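Local structure of archaeal Sm-like protein AF-Sm2 (Archaeoglobus fulgidus, 1LJO) at residues I17-M22 with E26-G31; N46-E49 with E54-R57. The protein probably binds RNA, as other members of the Sm-like family do, and assembles into a ring of six copies built on the Sm fold. One frame throughout, in Å; residues are numbered along the deposited sequence.

Contact 1. Residues I17-M22 with E26-G31; sequences IIRVEM and ENQLVG. With ACY (acetic acid), chain C.
Val-20 and Leu-29 exchange two backbone hydrogen bonds, the shorter from Val-20 N to Leu-29 O at 2.7 Å, and Ile-18 and Gly-31 form a second such pair beyond them. This antiparallel register joins strands 17-22 and 28-36 of the Sm fold into a hairpin. The tight part is the face bearing Ile-18, Val-20 and Leu-29. Leu-29 CD2 meets Met-22 CG at 3.7 Å, the two side chains crossing at about a right angle, while Leu-42, Leu-44 and Ile-72 bring more apolar carbon to Ile-18 and Val-20, so branched aliphatic residues suit these places. Gly-31 has no side chain to add there.

The other face is more polar and opens toward solvent at Arg-19 and Gln-28. Arg-19 reaches out with CG anti to the backbone N (chi1 176°) and bends at chi3, which lays one face of its guanidinium over buried Val-30, whose CG2 sits 3.5 Å from the plane, offset toward the rim. Its NH1 comes within 3.2 Å of Gln-28 OE1, the planes 52° apart, but the firmer partner of OE1 is Gly-52 N. Gln-28 NE2 donates to OXT of an acetic acid, probably from the crystallisation liquor, at 3.3 Å. Main-chain groups are thus paired strand to strand, or through a water bridging Met-22 N and Asn-27 O where the strands diverge, while Arg-19 and Gln-28 supply the polar margin.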
# COMPACT_ATOMS: atom_id res chain seq x y z
N ILE A 17 -23.31 -4.69 -13.45
CA ILE A 17 -22.59 -3.42 -13.54
C ILE A 17 -22.21 -2.90 -12.17
O ILE A 17 -23.05 -2.81 -11.27
CB ILE A 17 -23.45 -2.33 -14.22
CG1 ILE A 17 -23.98 -2.84 -15.57
CG2 ILE A 17 -22.63 -1.06 -14.39
CD1 ILE A 17 -22.91 -3.26 -16.54
N ILE A 18 -20.94 -2.53 -12.00
CA ILE A 18 -20.46 -2.01 -10.73
C ILE A 18 -19.68 -0.72 -10.94
O ILE A 18 -19.23 -0.44 -12.06
CB ILE A 18 -19.55 -3.03 -10.00
CG1 ILE A 18 -18.27 -3.27 -10.81
CG2 ILE A 18 -20.29 -4.35 -9.83
CD1 ILE A 18 -17.21 -4.08 -10.06
N ARG A 19 -19.52 0.05 -9.87
CA ARG A 19 -18.77 1.30 -9.90
C ARG A 19 -17.63 1.09 -8.92
O ARG A 19 -17.85 0.64 -7.80
CB ARG A 19 -19.65 2.47 -9.45
CG ARG A 19 -18.92 3.81 -9.35
CD ARG A 19 -19.88 4.94 -8.95
NE ARG A 19 -20.88 5.19 -9.98
CZ ARG A 19 -20.69 5.97 -11.04
NH1 ARG A 19 -19.53 6.58 -11.22
NH2 ARG A 19 -21.66 6.12 -11.93
N VAL A 20 -16.41 1.41 -9.35
CA VAL A 20 -15.22 1.22 -8.52
C VAL A 20 -14.36 2.46 -8.34
O VAL A 20 -14.07 3.15 -9.31
CB VAL A 20 -14.30 0.14 -9.13
CG1 VAL A 20 -13.12 -0.13 -8.19
CG2 VAL A 20 -15.08 -1.13 -9.39
N GLU A 21 -13.97 2.72 -7.10
CA GLU A 21 -13.09 3.86 -6.84
C GLU A 21 -11.71 3.27 -6.55
O GLU A 21 -11.57 2.42 -5.66
CB GLU A 21 -13.58 4.66 -5.63
CG GLU A 21 -12.60 5.73 -5.19
CD GLU A 21 -13.17 6.65 -4.14
OE1 GLU A 21 -13.72 6.15 -3.14
OE2 GLU A 21 -13.07 7.89 -4.31
N MET A 22 -10.71 3.71 -7.30
CA MET A 22 -9.34 3.22 -7.14
C MET A 22 -8.48 4.25 -6.43
O MET A 22 -8.67 5.46 -6.60
CB MET A 22 -8.71 2.91 -8.50
CG MET A 22 -9.42 1.86 -9.33
SD MET A 22 -9.43 0.23 -8.55
CE MET A 22 -7.71 -0.26 -8.75
N GLU A 26 -8.42 9.27 -10.04
CA GLU A 26 -9.30 10.35 -9.60
C GLU A 26 -10.74 10.19 -10.08
O GLU A 26 -11.67 10.72 -9.47
CB GLU A 26 -8.73 11.69 -10.06
CG GLU A 26 -8.30 11.73 -11.52
CD GLU A 26 -7.38 12.90 -11.83
OE1 GLU A 26 -6.30 12.99 -11.20
OE2 GLU A 26 -7.73 13.73 -12.70
N ASN A 27 -10.93 9.45 -11.17
CA ASN A 27 -12.26 9.21 -11.71
C ASN A 27 -12.64 7.77 -11.41
O ASN A 27 -11.77 6.92 -11.28
CB ASN A 27 -12.27 9.43 -13.22
CG ASN A 27 -11.78 10.80 -13.61
OD1 ASN A 27 -12.23 11.81 -13.06
ND2 ASN A 27 -10.85 10.86 -14.55
N GLN A 28 -13.94 7.49 -11.30
CA GLN A 28 -14.38 6.13 -11.01
C GLN A 28 -14.47 5.29 -12.27
O GLN A 28 -14.56 5.82 -13.38
CB GLN A 28 -15.76 6.14 -10.33
CG GLN A 28 -15.85 6.97 -9.06
CD GLN A 28 -16.36 8.37 -9.33
OE1 GLN A 28 -17.45 8.56 -9.88
NE2 GLN A 28 -15.58 9.38 -8.93
N LEU A 29 -14.45 3.97 -12.09
CA LEU A 29 -14.57 3.04 -13.21
C LEU A 29 -15.92 2.37 -13.10
O LEU A 29 -16.33 1.92 -12.03
CB LEU A 29 -13.47 1.98 -13.17
CG LEU A 29 -12.02 2.43 -13.41
CD1 LEU A 29 -11.98 3.40 -14.59
CD2 LEU A 29 -11.49 3.11 -12.17
N VAL A 30 -16.63 2.31 -14.23
CA VAL A 30 -17.94 1.68 -14.27
C VAL A 30 -17.92 0.66 -15.40
O VAL A 30 -17.55 0.98 -16.53
CB VAL A 30 -19.05 2.72 -14.56
CG1 VAL A 30 -20.40 2.03 -14.61
CG2 VAL A 30 -19.03 3.81 -13.50
N GLY A 31 -18.32 -0.57 -15.09
CA GLY A 31 -18.33 -1.60 -16.11
C GLY A 31 -18.93 -2.90 -15.62
O GLY A 31 -19.34 -3.01 -14.47
C ACY C . -15.95 13.03 -8.82
O ACY C . -16.08 14.22 -8.30
OXT ACY C . -14.92 12.56 -9.43
CH3 ACY C . -17.19 12.17 -8.67
O HOH W 1 -10.92 5.88 -9.09

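Contact 2. Residues N46-E49 with E54-R57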
# COMPACT_ATOMS: atom_id res chain seq x y z
N ASN A 46 -16.52 -3.76 -21.10
CA ASN A 46 -17.40 -2.67 -21.49
C ASN A 46 -17.28 -1.52 -20.48
O ASN A 46 -18.24 -0.79 -20.24
CB ASN A 46 -18.84 -3.18 -21.55
CG ASN A 46 -18.96 -4.48 -22.34
OD1 ASN A 46 -18.83 -4.48 -23.56
ND2 ASN A 46 -19.18 -5.59 -21.64
N ALA A 47 -16.08 -1.36 -19.93
CA ALA A 47 -15.83 -0.34 -18.92
C ALA A 47 -15.66 1.08 -19.43
O ALA A 47 -15.30 1.31 -20.59
CB ALA A 47 -14.62 -0.73 -18.09
N MET A 48 -15.90 2.03 -18.54
CA MET A 48 -15.76 3.44 -18.86
C MET A 48 -15.28 4.19 -17.62
O MET A 48 -15.49 3.75 -16.49
CB MET A 48 -17.09 4.03 -19.33
CG MET A 48 -18.20 3.92 -18.32
SD MET A 48 -19.74 4.64 -18.91
CE MET A 48 -20.46 3.24 -19.79
N GLU A 49 -14.64 5.32 -17.85
CA GLU A 49 -14.15 6.15 -16.76
C GLU A 49 -15.26 7.18 -16.57
O GLU A 49 -15.70 7.81 -17.54
CB GLU A 49 -12.85 6.82 -17.17
CG GLU A 49 -12.07 7.46 -16.04
CD GLU A 49 -10.74 8.00 -16.52
OE1 GLU A 49 -9.97 7.23 -17.13
OE2 GLU A 49 -10.45 9.18 -16.27
N GLU A 54 -21.30 11.30 -15.15
CA GLU A 54 -20.63 11.84 -16.33
C GLU A 54 -19.52 10.95 -16.87
O GLU A 54 -18.53 10.68 -16.19
CB GLU A 54 -20.05 13.23 -16.02
CG GLU A 54 -21.09 14.28 -15.67
CD GLU A 54 -22.07 14.53 -16.80
OE1 GLU A 54 -21.62 14.91 -17.91
OE2 GLU A 54 -23.28 14.35 -16.59
N LYS A 55 -19.68 10.51 -18.11
CA LYS A 55 -18.72 9.66 -18.80
C LYS A 55 -17.58 10.52 -19.37
O LYS A 55 -17.84 11.52 -20.04
CB LYS A 55 -19.43 8.91 -19.92
CG LYS A 55 -18.56 8.42 -21.07
CD LYS A 55 -17.74 7.20 -20.70
CE LYS A 55 -17.87 6.13 -21.78
NZ LYS A 55 -17.63 6.67 -23.14
N VAL A 56 -16.34 10.13 -19.11
CA VAL A 56 -15.19 10.88 -19.61
C VAL A 56 -14.29 10.10 -20.56
O VAL A 56 -13.62 10.69 -21.40
CB VAL A 56 -14.33 11.43 -18.45
CG1 VAL A 56 -15.17 12.36 -17.58
CG2 VAL A 56 -13.76 10.30 -17.63
N ARG A 57 -14.26 8.77 -20.43
CA ARG A 57 -13.43 7.94 -21.30
C ARG A 57 -13.97 6.52 -21.45
O ARG A 57 -14.44 5.93 -20.48
CB ARG A 57 -12.00 7.81 -20.76
CG ARG A 57 -11.10 9.01 -20.90
CD ARG A 57 -9.64 8.56 -20.77
NE ARG A 57 -8.69 9.67 -20.77
CZ ARG A 57 -8.40 10.41 -19.70
NH1 ARG A 57 -8.99 10.17 -18.54
NH2 ARG A 57 -7.52 11.39 -19.80
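Glu-49 and Arg-57 run side by side and point the same way from a hydrogen-bonded antiparallel pair, their CB atoms 3.8 Å apart. A chi1 of -167° swings the CG of Glu-49 clear of its own backbone N, and the chain stays extended from there, which brings its carboxylate to the guanidinium edge of Arg-57. OE2 makes a salt bridge with NH1 at 2.9 Å; the two planes are turned 46° apart, so the groups do not meet as a flat two-pronged pair. Asn-27 ND2 also neighbours OE2, a probable hydrogen bond but a doubtfully short one. With an alanine at Glu-49, Arg-57 NH1 would probably lose its carboxylate mate, and Val-56 CG2 the CG it packs on.

Val-56 crosses Glu-49 obliquely, setting CG2 3.6 Å from Glu-49 CB, an apolar lining for the acid's aliphatic stem. Met-48, on the other side of the strand, crosses Lys-55 at about a right angle: its SD lies 3.7 Å from both CD and CE of the lysine, while Lys-55 NZ turns to Ser-58 OG. A flexible thioether and a long methylene chain suit this exposed margin.

Glu-49 N donates to Arg-57 O at 2.7 Å, and Glu-49 O receives Val-56 N at 2.9 Å and, weakly, Arg-57 N. Val-56 and Arg-57 both face Glu-49, a classic beta bulge, and the two strand segments turn sharply across each other at the surface, 98° apart, with strand 47-51 still bonded to strand 28-36 on its other side.

Contacts 1 and 2 are two hairpins in series along the chain and belong to the same antiparallel sheet, with centres about 9 Å apart; strands 28-36 and 47-51 are the neighbours that join them. Val-30 O lies 2.8 Å from Met-48 N, a probable backbone hydrogen bond, and Ala-47 CB packs against the same Val-30 O at 3.7 Å. Contact 1 lies nearer the centre of the chain, about 6 Å away against about 13 Å for contact 2. Acetic acid, probably from the crystallisation liquor, is found at two separate sites: Gln-28 and Lys-51 bind one molecule, and a different one lies about 3 Å from the Lys-55 side chain.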